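Local coordinates for diol-dehydratase (Roseburia inulinivorans, PDB 5I2A), which probably acts as a glycyl-radical, B12-independent lyase that dehydrates 1,2-propanediol, at residues P27-I37 with T79-E90; P48-E58 with C205-S213. All coordinates share one frame; numbering follows the deposited sequence.

From the N terminus, the chain passes through 27-37, which leads into helix 32-43, and then through 48-58, on helix 49-63. It returns at 79-90 to close contact 1 across 41 intervening residues, and only at 205-213, on helix 200-233, does it close contact 2. The segments alternate, so the two closures cross: helix 49-63 lies within the loop shut by contact 1 while pairing with a much later helix. Contact 1 fastens the approach and first turns of helix 32-43 to an irregular loop; contact 2 lays two helices side by side. The contacts also touch directly, I37 packing on A56 and E90 against K53, which joins helix 32-43 and the 79-90 loop to helix 49-63.

Contact 1. Residues P27-I37 with T79-E90; sequences PEIEAARAELI and TIAPRGCQTYPE
The guanidinium of R33 lies against the ring of Y88, planes 26° apart, with Y88 CD2 over its centre; R33 CD lies over the face of the Y88 ring, offset toward the rim, in a CH-pi contact. At the guanidinium edge E90 is gripped end-on in a salt bridge, its carboxylate nearly coplanar: NH2 of R33 meets OE1 of E90 at 2.7 Å and NH1 meets OE2 at 3.0 Å, both on syn lone pairs. NH1 of R33 also donates to T87 O. An extended chain from CG to NE, with CG anti to the backbone N (chi1 -170°), carries the charge this far, a span that suits arginine.

The second carboxylate, E30, takes two backbone N-H groups: I80 N reaches OE1 at 2.9 Å and A81 N reaches OE2 at 2.8 Å, the latter almost straight (174°). A glutamate suits two adjacent amides because each oxygen can serve one. Q86 OE1 accepts from R33 N at 3.0 Å, the donor standing above the carbonyl plane. I29 and C85 form a single beta bridge, made by C85 N donating to E28 O and E30 N donating to C85 O.

Helix 115-125 packs on A31, T87 and P89, helix 49-63 on L36 and I37, and helix 14-22 on P82 and R83, while Y88 OH bonds to Q277 O.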
loop_
_atom_site.group_PDB
_atom_site.type_symbol
_atom_site.label_atom_id
_atom_site.label_comp_id
_atom_site.label_asym_id
_atom_site.label_seq_id
_atom_site.Cartn_x
_atom_site.Cartn_y
_atom_site.Cartn_z
ATOM N N PRO A 27 -5.806 -18.804 33.518
ATOM C CA PRO A 27 -5.172 -17.920 32.536
ATOM C C PRO A 27 -5.657 -16.484 32.708
ATOM O O PRO A 27 -6.834 -16.260 33.007
ATOM C CB PRO A 27 -5.631 -18.499 31.194
ATOM C CG PRO A 27 -5.883 -19.939 31.481
ATOM C CD PRO A 27 -6.489 -19.938 32.870
ATOM N N GLU A 28 -4.750 -15.531 32.555
ATOM C CA GLU A 28 -5.080 -14.124 32.741
ATOM C C GLU A 28 -4.684 -13.269 31.539
ATOM O O GLU A 28 -3.611 -13.436 30.991
ATOM C CB GLU A 28 -4.396 -13.573 34.003
ATOM C CG GLU A 28 -4.550 -12.060 34.177
ATOM C CD GLU A 28 -3.948 -11.541 35.489
ATOM O OE1 GLU A 28 -3.229 -12.308 36.150
ATOM O OE2 GLU A 28 -4.207 -10.371 35.855
ATOM N N ILE A 29 -5.558 -12.343 31.164
ATOM C CA ILE A 29 -5.273 -11.339 30.135
ATOM C C ILE A 29 -4.444 -10.171 30.703
ATOM O O ILE A 29 -4.804 -9.588 31.733
ATOM C CB ILE A 29 -6.589 -10.794 29.531
ATOM C CG1 ILE A 29 -7.346 -11.908 28.824
ATOM C CG2 ILE A 29 -6.328 -9.609 28.594
ATOM C CD1 ILE A 29 -8.818 -11.603 28.586
ATOM N N GLU A 30 -3.343 -9.834 30.034
ATOM C CA GLU A 30 -2.479 -8.733 30.461
ATOM C C GLU A 30 -2.419 -7.595 29.424
ATOM O O GLU A 30 -2.554 -7.823 28.220
ATOM C CB GLU A 30 -1.077 -9.260 30.779
ATOM C CG GLU A 30 -1.130 -10.262 31.937
ATOM C CD GLU A 30 0.205 -10.832 32.387
ATOM O OE1 GLU A 30 1.283 -10.479 31.849
ATOM O OE2 GLU A 30 0.155 -11.666 33.314
ATOM N N ALA A 31 -2.209 -6.377 29.912
ATOM C CA ALA A 31 -2.369 -5.171 29.104
ATOM C C ALA A 31 -1.062 -4.588 28.580
ATOM O O ALA A 31 -1.092 -3.679 27.761
ATOM C CB ALA A 31 -3.106 -4.110 29.910
ATOM N N ALA A 32 0.075 -5.097 29.049
ATOM C CA ALA A 32 1.353 -4.467 28.735
ATOM C C ALA A 32 1.643 -4.369 27.218
ATOM O O ALA A 32 2.114 -3.338 26.761
ATOM C CB ALA A 32 2.480 -5.196 29.427
ATOM N N ARG A 33 1.389 -5.427 26.453
ATOM C CA ARG A 33 1.676 -5.377 25.013
ATOM C C ARG A 33 0.879 -4.269 24.329
ATOM O O ARG A 33 1.413 -3.526 23.511
ATOM C CB ARG A 33 1.375 -6.713 24.317
ATOM C CG ARG A 33 1.897 -6.764 22.871
ATOM C CD ARG A 33 1.545 -8.071 22.140
ATOM N NE ARG A 33 1.998 -8.023 20.750
ATOM C CZ ARG A 33 1.377 -7.345 19.785
ATOM N NH1 ARG A 33 0.260 -6.682 20.046
ATOM N NH2 ARG A 33 1.861 -7.357 18.545
ATOM N N ALA A 34 -0.400 -4.181 24.666
ATOM C CA ALA A 34 -1.278 -3.207 24.034
ATOM C C ALA A 34 -0.791 -1.800 24.347
ATOM O O ALA A 34 -0.786 -0.932 23.482
ATOM C CB ALA A 34 -2.709 -3.402 24.492
ATOM N N GLU A 35 -0.357 -1.581 25.584
ATOM C CA GLU A 35 0.197 -0.283 25.954
ATOM C C GLU A 35 1.470 0.028 25.169
ATOM O O GLU A 35 1.660 1.143 24.698
ATOM C CB GLU A 35 0.486 -0.226 27.457
ATOM C CG GLU A 35 -0.787 -0.184 28.280
ATOM C CD GLU A 35 -0.533 -0.056 29.769
ATOM O OE1 GLU A 35 0.539 -0.470 30.238
ATOM O OE2 GLU A 35 -1.415 0.476 30.463
ATOM N N LEU A 36 2.340 -0.959 25.026
ATOM C CA LEU A 36 3.612 -0.724 24.372
ATOM C C LEU A 36 3.489 -0.541 22.852
ATOM O O LEU A 36 4.196 0.281 22.277
ATOM C CB LEU A 36 4.589 -1.853 24.694
ATOM C CG LEU A 36 5.035 -1.893 26.167
ATOM C CD1 LEU A 36 5.752 -3.201 26.476
ATOM C CD2 LEU A 36 5.916 -0.689 26.514
ATOM N N ILE A 37 2.596 -1.281 22.204
ATOM C CA ILE A 37 2.437 -1.114 20.759
ATOM C C ILE A 37 1.810 0.258 20.474
ATOM O O ILE A 37 2.211 0.944 19.534
ATOM C CB ILE A 37 1.614 -2.262 20.125
ATOM C CG1 ILE A 37 1.737 -2.217 18.600
ATOM C CG2 ILE A 37 0.154 -2.258 20.594
ATOM C CD1 ILE A 37 1.088 -3.395 17.902
ATOM N N THR A 79 3.766 -13.566 29.361
ATOM C CA THR A 79 2.966 -12.936 30.405
ATOM C C THR A 79 3.506 -13.265 31.804
ATOM O O THR A 79 4.167 -14.271 32.004
ATOM C CB THR A 79 1.504 -13.377 30.344
ATOM O OG1 THR A 79 1.459 -14.803 30.327
ATOM C CG2 THR A 79 0.824 -12.838 29.081
ATOM N N ILE A 80 3.208 -12.418 32.777
ATOM C CA ILE A 80 3.598 -12.717 34.141
ATOM C C ILE A 80 2.786 -13.918 34.622
ATOM O O ILE A 80 3.346 -14.872 35.149
ATOM C CB ILE A 80 3.406 -11.520 35.054
ATOM C CG1 ILE A 80 4.309 -10.378 34.583
ATOM C CG2 ILE A 80 3.728 -11.894 36.517
ATOM C CD1 ILE A 80 5.782 -10.809 34.416
ATOM N N ALA A 81 1.477 -13.894 34.396
ATOM C CA ALA A 81 0.637 -15.040 34.738
ATOM C C ALA A 81 0.897 -16.204 33.790
ATOM O O ALA A 81 0.808 -16.040 32.586
ATOM C CB ALA A 81 -0.823 -14.660 34.706
ATOM N N PRO A 82 1.216 -17.388 34.335
ATOM C CA PRO A 82 1.382 -18.569 33.481
ATOM C C PRO A 82 0.117 -18.864 32.672
ATOM O O PRO A 82 -0.984 -18.677 33.180
ATOM C CB PRO A 82 1.675 -19.692 34.478
ATOM C CG PRO A 82 2.215 -18.968 35.725
ATOM C CD PRO A 82 1.417 -17.693 35.764
ATOM N N ARG A 83 0.297 -19.287 31.422
ATOM C CA ARG A 83 -0.818 -19.574 30.509
ATOM C C ARG A 83 -1.698 -18.353 30.253
ATOM O O ARG A 83 -2.838 -18.483 29.826
ATOM C CB ARG A 83 -1.670 -20.733 31.031
ATOM C CG ARG A 83 -0.885 -22.047 31.121
ATOM C CD ARG A 83 -1.740 -23.197 31.609
ATOM N NE ARG A 83 -2.751 -23.600 30.645
ATOM C CZ ARG A 83 -4.062 -23.562 30.869
ATOM N NH1 ARG A 83 -4.533 -23.139 32.042
ATOM N NH2 ARG A 83 -4.902 -23.971 29.917
ATOM N N GLY A 84 -1.155 -17.170 30.515
ATOM C CA GLY A 84 -1.871 -15.939 30.279
ATOM C C GLY A 84 -1.716 -15.518 28.828
ATOM O O GLY A 84 -1.100 -16.231 28.033
ATOM N N CYS A 85 -2.288 -14.374 28.470
ATOM C CA CYS A 85 -2.050 -13.829 27.143
ATOM C C CYS A 85 -1.946 -12.314 27.163
ATOM O O CYS A 85 -2.531 -11.642 28.018
ATOM C CB CYS A 85 -3.153 -14.262 26.170
ATOM S SG CYS A 85 -4.778 -13.517 26.503
ATOM N N GLN A 86 -1.168 -11.795 26.225
ATOM C CA GLN A 86 -1.213 -10.381 25.872
ATOM C C GLN A 86 -2.379 -10.158 24.917
ATOM O O GLN A 86 -3.069 -11.113 24.560
ATOM C CB GLN A 86 0.099 -9.940 25.234
ATOM C CG GLN A 86 1.325 -10.069 26.153
ATOM C CD GLN A 86 1.294 -9.111 27.342
ATOM O OE1 GLN A 86 0.539 -8.142 27.352
ATOM N NE2 GLN A 86 2.125 -9.386 28.352
ATOM N N THR A 87 -2.591 -8.908 24.505
ATOM C CA THR A 87 -3.627 -8.578 23.531
ATOM C C THR A 87 -3.025 -7.906 22.294
ATOM O O THR A 87 -1.892 -7.440 22.318
ATOM C CB THR A 87 -4.718 -7.652 24.123
ATOM O OG1 THR A 87 -4.153 -6.378 24.446
ATOM C CG2 THR A 87 -5.327 -8.274 25.386
ATOM N N TYR A 88 -3.786 -7.907 21.208
ATOM C CA TYR A 88 -3.267 -7.546 19.895
ATOM C C TYR A 88 -4.262 -6.603 19.199
ATOM O O TYR A 88 -4.933 -6.975 18.230
ATOM C CB TYR A 88 -2.984 -8.830 19.067
ATOM C CG TYR A 88 -1.932 -9.709 19.731
ATOM C CD1 TYR A 88 -2.239 -10.450 20.869
ATOM C CD2 TYR A 88 -0.627 -9.779 19.238
ATOM C CE1 TYR A 88 -1.287 -11.211 21.513
ATOM C CE2 TYR A 88 0.339 -10.557 19.865
ATOM C CZ TYR A 88 -0.006 -11.275 21.008
ATOM O OH TYR A 88 0.911 -12.040 21.666
ATOM N N PRO A 89 -4.367 -5.367 19.708
ATOM C CA PRO A 89 -5.366 -4.428 19.190
ATOM C C PRO A 89 -5.114 -4.011 17.740
ATOM O O PRO A 89 -6.021 -3.456 17.125
ATOM C CB PRO A 89 -5.232 -3.217 20.128
ATOM C CG PRO A 89 -3.825 -3.264 20.597
ATOM C CD PRO A 89 -3.526 -4.754 20.751
ATOM N N GLU A 90 -3.921 -4.266 17.206
ATOM C CA GLU A 90 -3.642 -3.941 15.804
ATOM C C GLU A 90 -4.558 -4.747 14.869
ATOM O O GLU A 90 -4.804 -4.346 13.736
ATOM C CB GLU A 90 -2.166 -4.188 15.453
ATOM C CG GLU A 90 -1.717 -5.652 15.468
ATOM C CD GLU A 90 -1.061 -6.074 16.790
ATOM O OE1 GLU A 90 -0.074 -6.834 16.758
ATOM O OE2 GLU A 90 -1.538 -5.648 17.856
HETATM O O HOH W 1 -1.863 -6.413 25.930
HETATM O O HOH W 2 2.697 -8.461 31.151
#

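Contact 2. Residues P48-E58 with C205-S213; sequences PVVMRKARAFE and CFLESILIS
M51 enters the hole formed by C205, E208, S209 and I212, a knobs-into-holes fit between helices 49-58 and 205-213, which run parallel (3° apart) with their axes 8.6 Å from each other. Bends at chi2 and chi3 fold the M51 thioether back so that SD lies 3.5 Å from I212 CD1 and CE comes beside S209 OG. In return I212 fills the hole among M51, A54, R55 and E58. Two small side chains suit the close approach where A54 CB rests 3.7 Å from S209 CB.

Other apolar contacts lie toward both ends. C205 SG, a compact and polarisable atom, touches P48, V50 and M51, meeting P48 CG at 3.7 Å. Y140 of the second subunit packs on both P48 and C205. V50 CG2 approaches the edge of the F206 ring, and S213 CB similarly meets the edge of F57.

Polar groups work mainly within their own helices. S209 OG donates to C205 O at 2.8 Å and S213 OG to S209 O, so each serine hydroxyl is satisfied by the carbonyl four residues earlier. R55 NH1 makes a salt bridge with E58 OE1, nearly in the guanidinium plane, while I212 CD1 sits over the centre of the guanidinium face, 3.5 Å above it. Replacing R55 by an alanine would probably leave E58 without its charge partner and take away the flat group lying over I212 CD1. A water links the helices, donating to E58 OE2 and to I212 O.

With no direct hydrogen bond across it, the interface depends on shape: methionine, isoleucine, alanine and cysteine interlock between the parallel helices, and the charged pair and water border it at one end.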
loop_
_atom_site.group_PDB
_atom_site.type_symbol
_atom_site.label_atom_id
_atom_site.label_comp_id
_atom_site.label_asym_id
_atom_site.label_seq_id
_atom_site.Cartn_x
_atom_site.Cartn_y
_atom_site.Cartn_z
ATOM N N PRO A 48 6.850 4.706 7.217
ATOM C CA PRO A 48 6.258 3.576 6.494
ATOM C C PRO A 48 5.789 2.494 7.460
ATOM O O PRO A 48 6.428 2.280 8.495
ATOM C CB PRO A 48 7.412 3.061 5.625
ATOM C CG PRO A 48 8.392 4.186 5.569
ATOM C CD PRO A 48 8.275 4.875 6.881
ATOM N N VAL A 49 4.696 1.829 7.108
ATOM C CA VAL A 49 4.076 0.820 7.954
ATOM C C VAL A 49 5.072 -0.218 8.478
ATOM O O VAL A 49 5.099 -0.510 9.666
ATOM C CB VAL A 49 2.960 0.065 7.204
ATOM C CG1 VAL A 49 2.282 -0.903 8.146
ATOM C CG2 VAL A 49 1.941 1.040 6.632
ATOM N N VAL A 50 5.888 -0.772 7.593
ATOM C CA VAL A 50 6.725 -1.876 8.007
ATOM C C VAL A 50 7.793 -1.395 9.004
ATOM O O VAL A 50 8.200 -2.147 9.886
ATOM C CB VAL A 50 7.367 -2.598 6.795
ATOM C CG1 VAL A 50 8.451 -1.748 6.127
ATOM C CG2 VAL A 50 7.933 -3.934 7.234
ATOM N N MET A 51 8.225 -0.141 8.875
ATOM C CA MET A 51 9.177 0.431 9.824
ATOM C C MET A 51 8.483 0.640 11.168
ATOM O O MET A 51 9.063 0.390 12.227
ATOM C CB MET A 51 9.759 1.752 9.306
ATOM C CG MET A 51 10.717 2.434 10.290
ATOM S SD MET A 51 12.103 1.392 10.809
ATOM C CE MET A 51 12.916 1.081 9.236
ATOM N N ARG A 52 7.229 1.064 11.124
ATOM C CA ARG A 52 6.475 1.228 12.358
ATOM C C ARG A 52 6.300 -0.116 13.078
ATOM O O ARG A 52 6.366 -0.157 14.309
ATOM C CB ARG A 52 5.118 1.871 12.087
ATOM C CG ARG A 52 5.229 3.271 11.442
ATOM C CD ARG A 52 3.862 3.913 11.277
ATOM N NE ARG A 52 3.298 4.361 12.544
ATOM C CZ ARG A 52 2.016 4.670 12.720
ATOM N NH1 ARG A 52 1.158 4.556 11.717
ATOM N NH2 ARG A 52 1.586 5.085 13.902
ATOM N N LYS A 53 6.097 -1.201 12.324
ATOM C CA LYS A 53 5.941 -2.538 12.933
ATOM C C LYS A 53 7.246 -2.983 13.604
ATOM O O LYS A 53 7.229 -3.555 14.690
ATOM C CB LYS A 53 5.528 -3.599 11.896
ATOM C CG LYS A 53 4.215 -3.358 11.168
ATOM C CD LYS A 53 3.027 -3.551 12.054
ATOM C CE LYS A 53 2.890 -5.020 12.442
ATOM N NZ LYS A 53 1.875 -5.163 13.491
ATOM N N ALA A 54 8.367 -2.726 12.931
ATOM C CA ALA A 54 9.687 -3.073 13.455
ATOM C C ALA A 54 9.959 -2.318 14.742
ATOM O O ALA A 54 10.397 -2.910 15.730
ATOM C CB ALA A 54 10.775 -2.782 12.435
ATOM N N ARG A 55 9.670 -1.018 14.730
ATOM C CA ARG A 55 9.868 -0.177 15.899
ATOM C C ARG A 55 8.944 -0.593 17.043
ATOM O O ARG A 55 9.336 -0.544 18.191
ATOM C CB ARG A 55 9.647 1.303 15.556
ATOM C CG ARG A 55 10.735 1.896 14.658
ATOM C CD ARG A 55 12.059 2.013 15.384
ATOM N NE ARG A 55 13.069 2.684 14.565
ATOM C CZ ARG A 55 14.377 2.587 14.771
ATOM N NH1 ARG A 55 14.833 1.839 15.771
ATOM N NH2 ARG A 55 15.228 3.228 13.979
ATOM N N ALA A 56 7.720 -0.996 16.730
ATOM C CA ALA A 56 6.814 -1.430 17.782
ATOM C C ALA A 56 7.298 -2.769 18.384
ATOM O O ALA A 56 7.293 -2.940 19.589
ATOM C CB ALA A 56 5.396 -1.536 17.256
ATOM N N PHE A 57 7.743 -3.689 17.532
ATOM C CA PHE A 57 8.289 -4.975 17.977
ATOM C C PHE A 57 9.496 -4.697 18.867
ATOM O O PHE A 57 9.638 -5.271 19.936
ATOM C CB PHE A 57 8.666 -5.837 16.769
ATOM C CG PHE A 57 9.105 -7.253 17.093
ATOM C CD1 PHE A 57 8.316 -8.100 17.854
ATOM C CD2 PHE A 57 10.287 -7.756 16.555
ATOM C CE1 PHE A 57 8.709 -9.413 18.101
ATOM C CE2 PHE A 57 10.681 -9.068 16.785
ATOM C CZ PHE A 57 9.888 -9.896 17.557
ATOM N N GLU A 58 10.347 -3.779 18.426
ATOM C CA GLU A 58 11.486 -3.364 19.227
ATOM C C GLU A 58 11.048 -2.801 20.585
ATOM O O GLU A 58 11.584 -3.186 21.616
ATOM C CB GLU A 58 12.314 -2.340 18.465
ATOM C CG GLU A 58 13.380 -1.614 19.282
ATOM C CD GLU A 58 14.052 -0.526 18.454
ATOM O OE1 GLU A 58 13.375 0.459 18.130
ATOM O OE2 GLU A 58 15.230 -0.671 18.095
ATOM N N CYS A 205 13.663 -0.032 3.154
ATOM C CA CYS A 205 12.905 0.115 4.392
ATOM C C CYS A 205 12.625 -1.265 5.032
ATOM O O CYS A 205 12.767 -1.434 6.236
ATOM C CB CYS A 205 11.591 0.858 4.155
ATOM S SG CYS A 205 10.704 1.309 5.678
ATOM N N PHE A 206 12.215 -2.233 4.221
ATOM C CA PHE A 206 11.928 -3.583 4.712
ATOM C C PHE A 206 13.187 -4.234 5.286
ATOM O O PHE A 206 13.156 -4.794 6.375
ATOM C CB PHE A 206 11.342 -4.449 3.594
ATOM C CG PHE A 206 11.160 -5.886 3.971
ATOM C CD1 PHE A 206 10.191 -6.264 4.886
ATOM C CD2 PHE A 206 11.967 -6.866 3.414
ATOM C CE1 PHE A 206 10.032 -7.599 5.240
ATOM C CE2 PHE A 206 11.805 -8.199 3.756
ATOM C CZ PHE A 206 10.841 -8.564 4.676
ATOM N N LEU A 207 14.297 -4.134 4.557
ATOM C CA LEU A 207 15.565 -4.690 5.027
ATOM C C LEU A 207 16.021 -4.014 6.335
ATOM O O LEU A 207 16.470 -4.697 7.243
ATOM C CB LEU A 207 16.648 -4.578 3.942
ATOM C CG LEU A 207 16.388 -5.396 2.661
ATOM C CD1 LEU A 207 17.494 -5.242 1.626
ATOM C CD2 LEU A 207 16.186 -6.878 2.985
ATOM N N GLU A 208 15.888 -2.691 6.449
ATOM C CA GLU A 208 16.257 -2.015 7.698
ATOM C C GLU A 208 15.367 -2.478 8.837
ATOM O O GLU A 208 15.822 -2.616 9.966
ATOM C CB GLU A 208 16.154 -0.493 7.585
ATOM C CG GLU A 208 17.008 0.137 6.505
ATOM C CD GLU A 208 18.434 0.397 6.938
ATOM O OE1 GLU A 208 18.849 -0.105 8.010
ATOM O OE2 GLU A 208 19.138 1.123 6.198
ATOM N N SER A 209 14.090 -2.691 8.530
ATOM C CA SER A 209 13.125 -3.190 9.505
ATOM C C SER A 209 13.519 -4.562 10.054
ATOM O O SER A 209 13.315 -4.845 11.229
ATOM C CB SER A 209 11.731 -3.278 8.885
ATOM O OG SER A 209 11.256 -1.985 8.576
ATOM N N ILE A 210 14.068 -5.410 9.198
ATOM C CA ILE A 210 14.548 -6.704 9.662
ATOM C C ILE A 210 15.695 -6.531 10.665
ATOM O O ILE A 210 15.707 -7.177 11.711
ATOM C CB ILE A 210 15.007 -7.590 8.504
ATOM C CG1 ILE A 210 13.810 -7.972 7.624
ATOM C CG2 ILE A 210 15.723 -8.841 9.040
ATOM C CD1 ILE A 210 14.184 -8.802 6.354
ATOM N N LEU A 211 16.645 -5.650 10.351
ATOM C CA LEU A 211 17.786 -5.420 11.239
ATOM C C LEU A 211 17.303 -5.010 12.633
ATOM O O LEU A 211 17.725 -5.560 13.647
ATOM C CB LEU A 211 18.725 -4.347 10.658
ATOM C CG LEU A 211 19.473 -4.716 9.372
ATOM C CD1 LEU A 211 20.421 -3.597 8.953
ATOM C CD2 LEU A 211 20.222 -6.035 9.534
ATOM N N ILE A 212 16.388 -4.056 12.664
ATOM C CA ILE A 212 15.815 -3.587 13.907
ATOM C C ILE A 212 15.119 -4.733 14.658
ATOM O O ILE A 212 15.297 -4.884 15.868
ATOM C CB ILE A 212 14.844 -2.428 13.647
ATOM C CG1 ILE A 212 15.640 -1.210 13.160
ATOM C CG2 ILE A 212 14.058 -2.082 14.911
ATOM C CD1 ILE A 212 14.806 -0.119 12.538
ATOM N N SER A 213 14.369 -5.557 13.936
ATOM C CA SER A 213 13.651 -6.662 14.564
ATOM C C SER A 213 14.618 -7.723 15.108
ATOM O O SER A 213 14.391 -8.285 16.170
ATOM C CB SER A 213 12.662 -7.303 13.575
ATOM O OG SER A 213 11.742 -6.342 13.081
HETATM O O HOH W 3 16.190 -3.130 17.840
#